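Local coordinates for outer protein YopM (Yersinia pestis, PDB 1JL5) that probably acts as a secreted leucine-rich-repeat effector that alters host cell physiology and promotes bacterial survival in host tissues, at residues Tyr366-Phe372 with Leu382-Ser386; Pro257-Asn263 with Ser278-Asp283; Ala42-Trp46 with Ser85-Pro90; Ala73-Glu77 with Leu93-Val97. All blocks are in the same frame, centred on the assembly; numbering follows the deposited sequence.

Interaction 1: Tyr366-Phe372 with Leu382-Ser386; sequences YNPLREF and LRMNS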
loop_
_atom_site.group_PDB
_atom_site.type_symbol
_atom_site.label_atom_id
_atom_site.label_comp_id
_atom_site.label_asym_id
_atom_site.label_seq_id
_atom_site.Cartn_x
_atom_site.Cartn_y
_atom_site.Cartn_z
ATOM N N TYR A 366 -13.049 -8.111 1.239
ATOM C CA TYR A 366 -12.775 -9.201 2.159
ATOM C C TYR A 366 -13.845 -9.433 3.202
ATOM O O TYR A 366 -13.645 -9.240 4.402
ATOM C CB TYR A 366 -11.423 -8.962 2.821
ATOM C CG TYR A 366 -10.346 -8.760 1.786
ATOM C CD1 TYR A 366 -9.923 -9.819 0.984
ATOM C CD2 TYR A 366 -9.784 -7.507 1.571
ATOM C CE1 TYR A 366 -8.968 -9.635 -0.004
ATOM C CE2 TYR A 366 -8.824 -7.310 0.582
ATOM C CZ TYR A 366 -8.421 -8.381 -0.201
ATOM O OH TYR A 366 -7.464 -8.203 -1.173
ATOM N N ASN A 367 -14.997 -9.841 2.705
ATOM C CA ASN A 367 -16.143 -10.178 3.515
ATOM C C ASN A 367 -16.704 -11.350 2.741
ATOM O O ASN A 367 -16.672 -11.350 1.509
ATOM C CB ASN A 367 -17.147 -9.028 3.546
ATOM C CG ASN A 367 -16.914 -8.087 4.703
ATOM O OD1 ASN A 367 -17.178 -8.430 5.852
ATOM N ND2 ASN A 367 -16.414 -6.898 4.410
ATOM N N PRO A 368 -17.177 -12.386 3.442
ATOM C CA PRO A 368 -17.738 -13.543 2.744
ATOM C C PRO A 368 -19.101 -13.158 2.188
ATOM O O PRO A 368 -20.106 -13.792 2.481
ATOM C CB PRO A 368 -17.830 -14.587 3.844
ATOM C CG PRO A 368 -18.143 -13.760 5.044
ATOM C CD PRO A 368 -17.178 -12.603 4.898
ATOM N N LEU A 369 -19.114 -12.087 1.406
ATOM C CA LEU A 369 -20.332 -11.585 0.795
ATOM C C LEU A 369 -20.907 -12.610 -0.170
ATOM O O LEU A 369 -20.235 -13.032 -1.108
ATOM C CB LEU A 369 -20.029 -10.284 0.045
ATOM C CG LEU A 369 -20.403 -8.945 0.688
ATOM C CD1 LEU A 369 -20.155 -8.959 2.178
ATOM C CD2 LEU A 369 -19.612 -7.845 0.008
ATOM N N ARG A 370 -22.146 -13.015 0.073
ATOM C CA ARG A 370 -22.810 -13.972 -0.799
ATOM C C ARG A 370 -23.058 -13.272 -2.130
ATOM O O ARG A 370 -23.199 -13.909 -3.174
ATOM C CB ARG A 370 -24.132 -14.413 -0.171
ATOM C CG ARG A 370 -23.943 -14.969 1.227
ATOM C CD ARG A 370 -25.249 -15.337 1.908
ATOM N NE ARG A 370 -25.005 -15.793 3.276
ATOM C CZ ARG A 370 -24.234 -16.831 3.592
ATOM N NH1 ARG A 370 -23.635 -17.527 2.636
ATOM N NH2 ARG A 370 -24.050 -17.168 4.863
ATOM N N GLU A 371 -23.087 -11.946 -2.080
ATOM C CA GLU A 371 -23.318 -11.126 -3.260
ATOM C C GLU A 371 -23.017 -9.677 -2.905
ATOM O O GLU A 371 -23.089 -9.290 -1.737
ATOM C CB GLU A 371 -24.777 -11.240 -3.694
ATOM C CG GLU A 371 -25.750 -10.658 -2.679
ATOM C CD GLU A 371 -27.198 -10.914 -3.040
ATOM O OE1 GLU A 371 -27.582 -10.634 -4.197
ATOM O OE2 GLU A 371 -27.955 -11.390 -2.164
ATOM N N PHE A 372 -22.673 -8.877 -3.906
ATOM C CA PHE A 372 -22.399 -7.473 -3.661
ATOM C C PHE A 372 -23.744 -6.785 -3.525
ATOM O O PHE A 372 -24.707 -7.149 -4.194
ATOM C CB PHE A 372 -21.621 -6.848 -4.820
ATOM C CG PHE A 372 -20.243 -7.422 -5.011
ATOM C CD1 PHE A 372 -19.530 -7.941 -3.934
ATOM C CD2 PHE A 372 -19.641 -7.404 -6.266
ATOM C CE1 PHE A 372 -18.238 -8.436 -4.102
ATOM C CE2 PHE A 372 -18.349 -7.894 -6.445
ATOM C CZ PHE A 372 -17.645 -8.410 -5.361
ATOM N N LEU A 382 -15.612 2.468 -4.716
ATOM C CA LEU A 382 -16.072 1.138 -4.383
ATOM C C LEU A 382 -14.962 0.100 -4.368
ATOM O O LEU A 382 -14.102 0.070 -5.248
ATOM C CB LEU A 382 -17.147 0.711 -5.380
ATOM C CG LEU A 382 -17.731 -0.693 -5.254
ATOM C CD1 LEU A 382 -18.441 -0.840 -3.923
ATOM C CD2 LEU A 382 -18.696 -0.935 -6.401
ATOM N N ARG A 383 -14.985 -0.746 -3.347
ATOM C CA ARG A 383 -14.020 -1.823 -3.224
ATOM C C ARG A 383 -14.746 -2.969 -2.569
ATOM O O ARG A 383 -15.255 -2.849 -1.458
ATOM C CB ARG A 383 -12.803 -1.406 -2.390
ATOM C CG ARG A 383 -12.087 -0.186 -2.946
ATOM C CD ARG A 383 -10.641 -0.077 -2.498
ATOM N NE ARG A 383 -10.467 -0.332 -1.076
ATOM C CZ ARG A 383 -9.500 0.205 -0.338
ATOM N NH1 ARG A 383 -8.626 1.033 -0.893
ATOM N NH2 ARG A 383 -9.401 -0.092 0.952
ATOM N N MET A 384 -14.831 -4.075 -3.292
ATOM C CA MET A 384 -15.483 -5.260 -2.786
ATOM C C MET A 384 -14.648 -6.451 -3.195
ATOM O O MET A 384 -14.110 -6.491 -4.295
ATOM C CB MET A 384 -16.893 -5.385 -3.359
ATOM C CG MET A 384 -17.787 -4.204 -3.032
ATOM S SD MET A 384 -19.515 -4.520 -3.411
ATOM C CE MET A 384 -19.591 -4.017 -5.122
ATOM N N ASN A 385 -14.530 -7.414 -2.295
ATOM C CA ASN A 385 -13.763 -8.609 -2.565
ATOM C C ASN A 385 -14.344 -9.730 -1.726
ATOM O O ASN A 385 -14.333 -9.670 -0.498
ATOM C CB ASN A 385 -12.291 -8.383 -2.216
ATOM C CG ASN A 385 -11.395 -9.490 -2.737
ATOM O OD1 ASN A 385 -10.292 -9.235 -3.229
ATOM N ND2 ASN A 385 -11.858 -10.728 -2.624
ATOM N N SER A 386 -14.863 -10.749 -2.398
ATOM C CA SER A 386 -15.462 -11.886 -1.721
ATOM C C SER A 386 -14.413 -12.945 -1.401
ATOM O O SER A 386 -13.268 -12.846 -1.839
ATOM C CB SER A 386 -16.561 -12.481 -2.601
ATOM O OG SER A 386 -16.038 -12.879 -3.856
#
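Asn385 O takes the backbone N-H of Asn367 at 3.3 Å between N and O, a fairly straight bond (154° at the hydrogen) that arrives almost head-on to the carbonyl. The N-H of Tyr366 turns to the same oxygen, but that bond is strongly bent and therefore weak. One carbonyl at the end of strand 382-385 thus meets two successive amides just after strand 361-363. Just beyond, the CA-H of Ser386 points nearly straight at Asn367 O.

With its CG anti to the backbone N (chi1 -168°), Asn385 lays its amide over the Tyr366 ring, the two planes 23° apart; its CB sits over the ring centre, 4.2 Å from the centroid, and OD1 comes to 3.5 Å from Tyr366 CE1. Phe346 also stacks with this ring. At the other end of segment 366-372, Phe372 offers one face to Met384: Met384 CB lies 3.7 Å from the Phe372 ring centroid in a CH-pi contact, while SD comes in obliquely, 3.4 Å from Phe372 CG, a Met-aromatic contact, and CE touches Phe372 CG and CB. Asn367 turns its amide inward, ND2 to Ala344 O and Val364 O and OD1 to Leu349 N, the asparagine ladder of leucine-rich repeats. Strand 381-385 pairs antiparallel with a strand of the second subunit, so the contact closes the last modelled coil of the solenoid at an assembly interface.

Interaction 2: Pro257-Asn263 with Ser278-Asp283; sequences PSLEALN and SLTFLD
Glu260 O is gripped by two successive amides of the next repeat: Thr280 N at 2.7 Å from that oxygen, in the carbonyl plane on a lone pair, and Phe281 N at 2.8 Å, almost in line with the C=O. From here the strands 261-263 and 281-283 run parallel, 8° apart, and the ladder proceeds through Leu262 N to Phe281 O and Asp283 N to Leu262 O, the latter nearly straight at the hydrogen. A water joins the side chains of Glu260 and Thr280, donating to OE1 and bonding to OG1.

On the face carrying Ala261, Asn263, Phe281 and Asp283, the ring of Phe281 leans along the neighbouring strand: its CB meets Ala261 CB at 3.8 Å, while Asn263 CB lies at the ring's edge. Asn263 and Asp283 both have CG anti to the backbone N, which sets amide and carboxylate side by side, stacked with planes 22° apart. Each fixes its OD1 close by in the chain, on Arg265 N and Ser285 OG respectively. Phe281 stacks with Tyr301 of the following strand and touches Tyr243 of the preceding one, so aromatic side chains follow one another on this face. On the other face, that of Leu262 and Leu282, Leu279 tucks CD1 against Leu262 CB, and Leu262 CD2 meets Leu282 CD1 at 3.8 Å, leucine beside leucine and pointing the same way. Short parallel strands in register, with leucines turned inward, are the hallmark of the leucine-rich-repeat solenoid.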
loop_
_atom_site.group_PDB
_atom_site.type_symbol
_atom_site.label_atom_id
_atom_site.label_comp_id
_atom_site.label_asym_id
_atom_site.label_seq_id
_atom_site.Cartn_x
_atom_site.Cartn_y
_atom_site.Cartn_z
ATOM N N PRO A 257 -18.166 16.822 28.521
ATOM C CA PRO A 257 -19.577 16.843 28.132
ATOM C C PRO A 257 -19.867 17.309 26.713
ATOM O O PRO A 257 -20.860 16.911 26.119
ATOM C CB PRO A 257 -20.212 17.739 29.195
ATOM C CG PRO A 257 -19.091 18.665 29.566
ATOM C CD PRO A 257 -17.920 17.725 29.657
ATOM N N SER A 258 -19.004 18.145 26.161
ATOM C CA SER A 258 -19.235 18.633 24.813
ATOM C C SER A 258 -18.224 18.072 23.836
ATOM O O SER A 258 -17.984 18.644 22.777
ATOM C CB SER A 258 -19.189 20.157 24.797
ATOM O OG SER A 258 -20.234 20.682 25.589
ATOM N N LEU A 259 -17.633 16.943 24.195
ATOM C CA LEU A 259 -16.649 16.318 23.334
ATOM C C LEU A 259 -17.254 16.112 21.957
ATOM O O LEU A 259 -18.380 15.637 21.826
ATOM C CB LEU A 259 -16.224 14.971 23.907
ATOM C CG LEU A 259 -15.027 14.347 23.193
ATOM C CD1 LEU A 259 -13.813 15.250 23.374
ATOM C CD2 LEU A 259 -14.759 12.967 23.764
ATOM N N GLU A 260 -16.504 16.472 20.927
ATOM C CA GLU A 260 -16.988 16.311 19.563
ATOM C C GLU A 260 -16.178 15.271 18.822
ATOM O O GLU A 260 -16.700 14.517 18.004
ATOM C CB GLU A 260 -16.882 17.627 18.816
ATOM C CG GLU A 260 -17.847 18.677 19.296
ATOM C CD GLU A 260 -17.531 20.026 18.716
ATOM O OE1 GLU A 260 -17.150 20.081 17.531
ATOM O OE2 GLU A 260 -17.669 21.028 19.439
ATOM N N ALA A 261 -14.887 15.249 19.103
ATOM C CA ALA A 261 -14.008 14.316 18.439
ATOM C C ALA A 261 -13.222 13.537 19.460
ATOM O O ALA A 261 -12.536 14.101 20.313
ATOM C CB ALA A 261 -13.061 15.058 17.497
ATOM N N LEU A 262 -13.347 12.225 19.379
ATOM C CA LEU A 262 -12.629 11.366 20.285
ATOM C C LEU A 262 -11.900 10.334 19.466
ATOM O O LEU A 262 -12.510 9.518 18.781
ATOM C CB LEU A 262 -13.578 10.664 21.253
ATOM C CG LEU A 262 -12.880 9.673 22.185
ATOM C CD1 LEU A 262 -11.851 10.402 23.034
ATOM C CD2 LEU A 262 -13.903 8.976 23.054
ATOM N N ASN A 263 -10.584 10.403 19.504
ATOM C CA ASN A 263 -9.801 9.423 18.804
ATOM C C ASN A 263 -8.985 8.739 19.873
ATOM O O ASN A 263 -8.106 9.343 20.477
ATOM C CB ASN A 263 -8.865 10.052 17.787
ATOM C CG ASN A 263 -8.134 9.013 16.989
ATOM O OD1 ASN A 263 -7.811 7.942 17.504
ATOM N ND2 ASN A 263 -7.864 9.309 15.732
ATOM N N SER A 278 -22.521 15.408 21.657
ATOM C CA SER A 278 -21.835 16.357 20.802
ATOM C C SER A 278 -20.790 15.610 19.977
ATOM O O SER A 278 -20.208 16.163 19.048
ATOM C CB SER A 278 -21.146 17.404 21.660
ATOM O OG SER A 278 -20.453 16.773 22.724
ATOM N N LEU A 279 -20.559 14.347 20.320
ATOM C CA LEU A 279 -19.556 13.550 19.622
ATOM C C LEU A 279 -19.960 13.275 18.187
ATOM O O LEU A 279 -20.949 12.590 17.922
ATOM C CB LEU A 279 -19.325 12.231 20.355
ATOM C CG LEU A 279 -17.988 11.554 20.058
ATOM C CD1 LEU A 279 -16.847 12.468 20.495
ATOM C CD2 LEU A 279 -17.919 10.225 20.792
ATOM N N THR A 280 -19.182 13.810 17.259
ATOM C CA THR A 280 -19.453 13.633 15.842
ATOM C C THR A 280 -18.350 12.808 15.209
ATOM O O THR A 280 -18.523 12.237 14.134
ATOM C CB THR A 280 -19.496 14.977 15.133
ATOM O OG1 THR A 280 -18.266 15.663 15.379
ATOM C CG2 THR A 280 -20.655 15.819 15.655
ATOM N N PHE A 281 -17.211 12.754 15.884
ATOM C CA PHE A 281 -16.073 12.011 15.382
ATOM C C PHE A 281 -15.600 11.056 16.453
ATOM O O PHE A 281 -15.163 11.465 17.529
ATOM C CB PHE A 281 -14.950 12.973 14.992
ATOM C CG PHE A 281 -13.699 12.288 14.530
ATOM C CD1 PHE A 281 -12.877 11.621 15.436
ATOM C CD2 PHE A 281 -13.349 12.291 13.184
ATOM C CE1 PHE A 281 -11.727 10.967 15.007
ATOM C CE2 PHE A 281 -12.199 11.639 12.744
ATOM C CZ PHE A 281 -11.386 10.976 13.659
ATOM N N LEU A 282 -15.686 9.772 16.154
ATOM C CA LEU A 282 -15.270 8.777 17.109
ATOM C C LEU A 282 -14.378 7.734 16.470
ATOM O O LEU A 282 -14.778 7.020 15.557
ATOM C CB LEU A 282 -16.489 8.097 17.718
ATOM C CG LEU A 282 -16.211 7.003 18.746
ATOM C CD1 LEU A 282 -15.430 7.576 19.919
ATOM C CD2 LEU A 282 -17.526 6.413 19.209
ATOM N N ASP A 283 -13.152 7.655 16.948
ATOM C CA ASP A 283 -12.256 6.655 16.430
ATOM C C ASP A 283 -11.862 5.792 17.602
ATOM O O ASP A 283 -11.104 6.213 18.464
ATOM C CB ASP A 283 -11.009 7.270 15.814
ATOM C CG ASP A 283 -10.159 6.237 15.109
ATOM O OD1 ASP A 283 -10.159 5.070 15.553
ATOM O OD2 ASP A 283 -9.489 6.581 14.123
HETATM O O HOH W 1 -18.628 18.437 15.612
#

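Interaction 3: Ala42-Trp46 with Ser85-Pro90; sequences AWSEW and SLPELP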
loop_
_atom_site.group_PDB
_atom_site.type_symbol
_atom_site.label_atom_id
_atom_site.label_comp_id
_atom_site.label_asym_id
_atom_site.label_seq_id
_atom_site.Cartn_x
_atom_site.Cartn_y
_atom_site.Cartn_z
ATOM N N ALA A 42 25.945 43.823 6.113
ATOM C CA ALA A 42 26.012 42.699 7.031
ATOM C C ALA A 42 25.371 41.529 6.295
ATOM O O ALA A 42 25.880 40.410 6.305
ATOM C CB ALA A 42 25.241 43.012 8.306
ATOM N N TRP A 43 24.266 41.813 5.619
ATOM C CA TRP A 43 23.546 40.787 4.888
ATOM C C TRP A 43 24.297 40.279 3.673
ATOM O O TRP A 43 24.289 39.082 3.391
ATOM C CB TRP A 43 22.170 41.309 4.490
ATOM C CG TRP A 43 21.348 41.623 5.689
ATOM C CD1 TRP A 43 21.495 41.090 6.936
ATOM C CD2 TRP A 43 20.230 42.509 5.760
ATOM N NE1 TRP A 43 20.538 41.587 7.779
ATOM C CE2 TRP A 43 19.745 42.460 7.085
ATOM C CE3 TRP A 43 19.587 43.337 4.837
ATOM C CZ2 TRP A 43 18.647 43.210 7.507
ATOM C CZ3 TRP A 43 18.494 44.081 5.257
ATOM C CH2 TRP A 43 18.035 44.012 6.581
ATOM N N SER A 44 24.951 41.183 2.954
ATOM C CA SER A 44 25.710 40.775 1.787
ATOM C C SER A 44 26.900 39.955 2.238
ATOM O O SER A 44 27.309 39.024 1.556
ATOM C CB SER A 44 26.167 41.996 0.997
ATOM O OG SER A 44 25.034 42.625 0.419
ATOM N N GLU A 45 27.451 40.297 3.397
ATOM C CA GLU A 45 28.592 39.563 3.927
ATOM C C GLU A 45 28.091 38.166 4.269
ATOM O O GLU A 45 28.721 37.158 3.949
ATOM C CB GLU A 45 29.127 40.253 5.179
ATOM C CG GLU A 45 30.381 39.620 5.763
ATOM C CD GLU A 45 31.478 39.426 4.726
ATOM O OE1 GLU A 45 31.624 40.290 3.832
ATOM O OE2 GLU A 45 32.204 38.409 4.814
ATOM N N TRP A 46 26.944 38.124 4.931
ATOM C CA TRP A 46 26.336 36.865 5.308
ATOM C C TRP A 46 26.067 36.087 4.025
ATOM O O TRP A 46 26.349 34.897 3.934
ATOM C CB TRP A 46 25.032 37.129 6.045
ATOM C CG TRP A 46 24.188 35.924 6.194
ATOM C CD1 TRP A 46 24.369 34.894 7.070
ATOM C CD2 TRP A 46 23.022 35.613 5.438
ATOM N NE1 TRP A 46 23.384 33.959 6.906
ATOM C CE2 TRP A 46 22.542 34.373 5.906
ATOM C CE3 TRP A 46 22.334 36.261 4.402
ATOM C CZ2 TRP A 46 21.401 33.769 5.381
ATOM C CZ3 TRP A 46 21.196 35.660 3.880
ATOM C CH2 TRP A 46 20.744 34.424 4.370
ATOM N N SER A 85 22.061 29.726 8.491
ATOM C CA SER A 85 22.127 30.762 9.508
ATOM C C SER A 85 21.400 31.971 8.975
ATOM O O SER A 85 21.135 32.078 7.776
ATOM C CB SER A 85 23.574 31.157 9.818
ATOM O OG SER A 85 24.102 31.971 8.781
ATOM N N LEU A 86 21.059 32.871 9.880
ATOM C CA LEU A 86 20.400 34.095 9.500
ATOM C C LEU A 86 21.323 35.194 9.956
ATOM O O LEU A 86 21.972 35.079 10.990
ATOM C CB LEU A 86 19.053 34.253 10.204
ATOM C CG LEU A 86 17.971 33.233 9.865
ATOM C CD1 LEU A 86 16.673 33.642 10.541
ATOM C CD2 LEU A 86 17.790 33.163 8.356
ATOM N N PRO A 87 21.422 36.264 9.173
ATOM C CA PRO A 87 22.294 37.357 9.579
ATOM C C PRO A 87 21.462 38.165 10.558
ATOM O O PRO A 87 20.343 37.767 10.899
ATOM C CB PRO A 87 22.527 38.092 8.277
ATOM C CG PRO A 87 21.186 37.972 7.619
ATOM C CD PRO A 87 20.807 36.532 7.862
ATOM N N GLU A 88 21.993 39.286 11.017
ATOM C CA GLU A 88 21.250 40.119 11.939
ATOM C C GLU A 88 19.919 40.421 11.272
ATOM O O GLU A 88 19.863 40.692 10.077
ATOM C CB GLU A 88 22.002 41.415 12.199
ATOM C CG GLU A 88 21.471 42.193 13.383
ATOM C CD GLU A 88 22.211 43.495 13.573
ATOM O OE1 GLU A 88 23.444 43.489 13.397
ATOM O OE2 GLU A 88 21.566 44.514 13.896
ATOM N N LEU A 89 18.845 40.379 12.048
ATOM C CA LEU A 89 17.514 40.619 11.512
ATOM C C LEU A 89 17.154 42.088 11.444
ATOM O O LEU A 89 17.725 42.908 12.159
ATOM C CB LEU A 89 16.484 39.906 12.384
ATOM C CG LEU A 89 16.691 38.400 12.552
ATOM C CD1 LEU A 89 15.758 37.875 13.623
ATOM C CD2 LEU A 89 16.451 37.705 11.218
ATOM N N PRO A 90 16.215 42.447 10.556
ATOM C CA PRO A 90 15.844 43.859 10.497
ATOM C C PRO A 90 15.524 44.226 11.946
ATOM O O PRO A 90 14.917 43.439 12.669
ATOM C CB PRO A 90 14.626 43.845 9.588
ATOM C CG PRO A 90 15.015 42.790 8.584
ATOM C CD PRO A 90 15.570 41.685 9.472
#
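Trp43 and Trp46, one helical turn apart on helix 36-48, enclose Pro87 between their indoles. Pro87 CD sits over the centre of the Trp46 five-membered ring, 3.5 Å from its centroid and 18° off the normal, a CH-pi contact. The other indole meets the same proline at about a right angle, with Trp43 CD1 3.2 Å from Pro87 CG, and its six-membered ring reaches Pro90, whose CG lies 3.8 Å from Trp43 CZ2.

Each indole N-H finds an oxygen on the loop. Trp43 NE1 gives a short bond of 2.6 Å to Glu88 O, nearly in line with the C=O and close to the ring plane. Trp46 NE1 bonds to Ser85 OG at 2.8 Å, in the ring plane, with a weak second interaction to Ser85 O. The two first torsions differ: Trp46 has CG anti to the backbone N (chi1 167°), Trp43 anti to the carbonyl carbon (chi1 -63°), and this splays the two rings around Pro87.

A second shell holds the rings in place. Arg58 forms a cation-pi contact with Trp46 and bonds to its backbone O, Tyr39 meets the Trp43 ring, and helix 58-71 adds Leu69 against Trp43 and Leu65 against Pro87. Lys34 pairs with Glu88 OE1. Leu86 and Leu89 point the other way, into the leucine core of the first repeats. Helix 36-48 is therefore joined to the first repeat by a buried patch whose two polar ring nitrogens are both satisfied, so the proline-rich loop gains directional bonds as well as apolar packing.

Interaction 4: Ala73-Glu77 with Leu93-Val97; sequences AHELE and LESLV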
loop_
_atom_site.group_PDB
_atom_site.type_symbol
_atom_site.label_atom_id
_atom_site.label_comp_id
_atom_site.label_asym_id
_atom_site.label_seq_id
_atom_site.Cartn_x
_atom_site.Cartn_y
_atom_site.Cartn_z
ATOM N N ALA A 73 8.918 46.419 7.101
ATOM C CA ALA A 73 7.910 45.384 7.264
ATOM C C ALA A 73 7.959 44.693 8.618
ATOM O O ALA A 73 9.025 44.496 9.197
ATOM C CB ALA A 73 8.047 44.358 6.153
ATOM N N HIS A 74 6.782 44.330 9.113
ATOM C CA HIS A 74 6.655 43.651 10.394
ATOM C C HIS A 74 7.241 42.255 10.305
ATOM O O HIS A 74 7.890 41.775 11.232
ATOM C CB HIS A 74 5.180 43.534 10.782
ATOM C CG HIS A 74 4.555 44.830 11.194
ATOM N ND1 HIS A 74 3.189 44.999 11.282
ATOM C CD2 HIS A 74 5.107 46.008 11.568
ATOM C CE1 HIS A 74 2.927 46.227 11.693
ATOM N NE2 HIS A 74 4.072 46.860 11.874
ATOM N N GLU A 75 7.010 41.607 9.171
ATOM C CA GLU A 75 7.477 40.251 8.987
ATOM C C GLU A 75 8.577 40.064 7.966
ATOM O O GLU A 75 8.655 40.769 6.963
ATOM C CB GLU A 75 6.296 39.351 8.621
ATOM C CG GLU A 75 6.668 37.904 8.330
ATOM C CD GLU A 75 5.449 37.007 8.227
ATOM O OE1 GLU A 75 4.811 36.748 9.269
ATOM O OE2 GLU A 75 5.124 36.568 7.104
ATOM N N LEU A 76 9.433 39.097 8.256
ATOM C CA LEU A 76 10.528 38.725 7.384
ATOM C C LEU A 76 10.287 37.248 7.142
ATOM O O LEU A 76 10.250 36.461 8.083
ATOM C CB LEU A 76 11.869 38.923 8.081
ATOM C CG LEU A 76 13.046 38.250 7.376
ATOM C CD1 LEU A 76 13.195 38.805 5.965
ATOM C CD2 LEU A 76 14.307 38.474 8.190
ATOM N N GLU A 77 10.100 36.873 5.887
ATOM C CA GLU A 77 9.840 35.486 5.560
ATOM C C GLU A 77 10.964 34.924 4.707
ATOM O O GLU A 77 11.134 35.296 3.548
ATOM C CB GLU A 77 8.489 35.373 4.845
ATOM C CG GLU A 77 8.039 33.949 4.579
ATOM C CD GLU A 77 8.501 33.440 3.237
ATOM O OE1 GLU A 77 8.013 33.958 2.211
ATOM O OE2 GLU A 77 9.354 32.533 3.203
ATOM N N LEU A 93 11.733 43.894 13.460
ATOM C CA LEU A 93 11.004 42.753 12.963
ATOM C C LEU A 93 10.062 42.289 14.061
ATOM O O LEU A 93 10.450 42.157 15.221
ATOM C CB LEU A 93 11.973 41.633 12.593
ATOM C CG LEU A 93 11.367 40.498 11.773
ATOM C CD1 LEU A 93 10.870 41.049 10.446
ATOM C CD2 LEU A 93 12.413 39.416 11.552
ATOM N N GLU A 94 8.812 42.069 13.695
ATOM C CA GLU A 94 7.832 41.604 14.654
ATOM C C GLU A 94 7.577 40.132 14.397
ATOM O O GLU A 94 7.245 39.377 15.306
ATOM C CB GLU A 94 6.546 42.412 14.520
ATOM C CG GLU A 94 6.613 43.742 15.251
ATOM C CD GLU A 94 5.382 44.586 15.032
ATOM O OE1 GLU A 94 4.266 44.034 15.126
ATOM O OE2 GLU A 94 5.531 45.797 14.772
ATOM N N SER A 95 7.763 39.729 13.148
ATOM C CA SER A 95 7.551 38.349 12.768
ATOM C C SER A 95 8.695 37.797 11.937
ATOM O O SER A 95 8.983 38.283 10.843
ATOM C CB SER A 95 6.248 38.217 11.982
ATOM O OG SER A 95 6.061 36.883 11.541
ATOM N N LEU A 96 9.357 36.781 12.474
ATOM C CA LEU A 96 10.438 36.133 11.760
ATOM C C LEU A 96 9.942 34.781 11.292
ATOM O O LEU A 96 9.675 33.895 12.097
ATOM C CB LEU A 96 11.657 35.925 12.652
ATOM C CG LEU A 96 12.718 35.036 11.990
ATOM C CD1 LEU A 96 13.188 35.678 10.686
ATOM C CD2 LEU A 96 13.883 34.824 12.939
ATOM N N VAL A 97 9.802 34.634 9.984
ATOM C CA VAL A 97 9.372 33.375 9.412
ATOM C C VAL A 97 10.568 32.859 8.631
ATOM O O VAL A 97 10.860 33.336 7.536
ATOM C CB VAL A 97 8.172 33.568 8.468
ATOM C CG1 VAL A 97 7.706 32.220 7.942
ATOM C CG2 VAL A 97 7.041 34.271 9.207
#
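The imidazole of His74 has the carboxylate of Glu94 over one face, offset toward the rim: Glu94 OE2 comes to 3.2 Å from His74 CD2, with the two planes 31° apart. This is a contact over the ring and not a hydrogen bond, since the geometry toward NE2 is poor. On Glu94 the other oxygen, OE1, has a long, weak ion pair with Lys114.

Further along the same side, Glu75 extends with CG anti to the backbone N (chi1 177°) and receives Ser95 OG on OE1 at 2.6 Å, on the anti side of the carboxylate and 21° out of its plane. The Val97 methyl CG2 lies 3.3 Å from Glu75 CD, so an apolar group borders the carboxylate. Glu77 bends at chi2, runs CG against Val97 CG1 and sends OE2 to Asn79 N.

The backbones that carry these side chains, 75-77 and 95-97, run parallel. His74 O accepts from both Glu94 N (2.6 Å) and Ser95 N; Leu76 N to Ser95 O and Val97 N to Leu76 O follow. The opposite face is leucine: Leu93 CD1 presses to 3.3 Å from Leu76 CB, a tight contact, and Leu76 CD2 lies beside Leu96 CD1. Helix 58-71 covers Leu76 and Leu93 on this side. On the polar face the Glu75-Ser95 bond adds to the backbone ladder, and pairing with the serine hydroxyl probably favours a charged Glu75.

Overall arrangement
The four contacts sample the length of a curved, repeat-built chain. Interactions 2 and 4 are the same kind of neighbour-to-neighbour strand pairing, with leucines inside; they differ on the other face, aromatic and amide-carboxylate at 257-263/278-283, carboxylate, serine and histidine at 73-77/93-97. Interaction 3 is the most buried of the set and attaches the helical N-terminal part by tryptophan-proline packing; it touches interaction 4, where Leu86, Leu89 and Pro90 meet Leu76 and Leu96, and the centres of the two interactions are about 14 Å apart. Interaction 1, about 63 Å from interaction 3 between centres, is at the other end, partly buried, and alone of the four reaches neighbouring subunits.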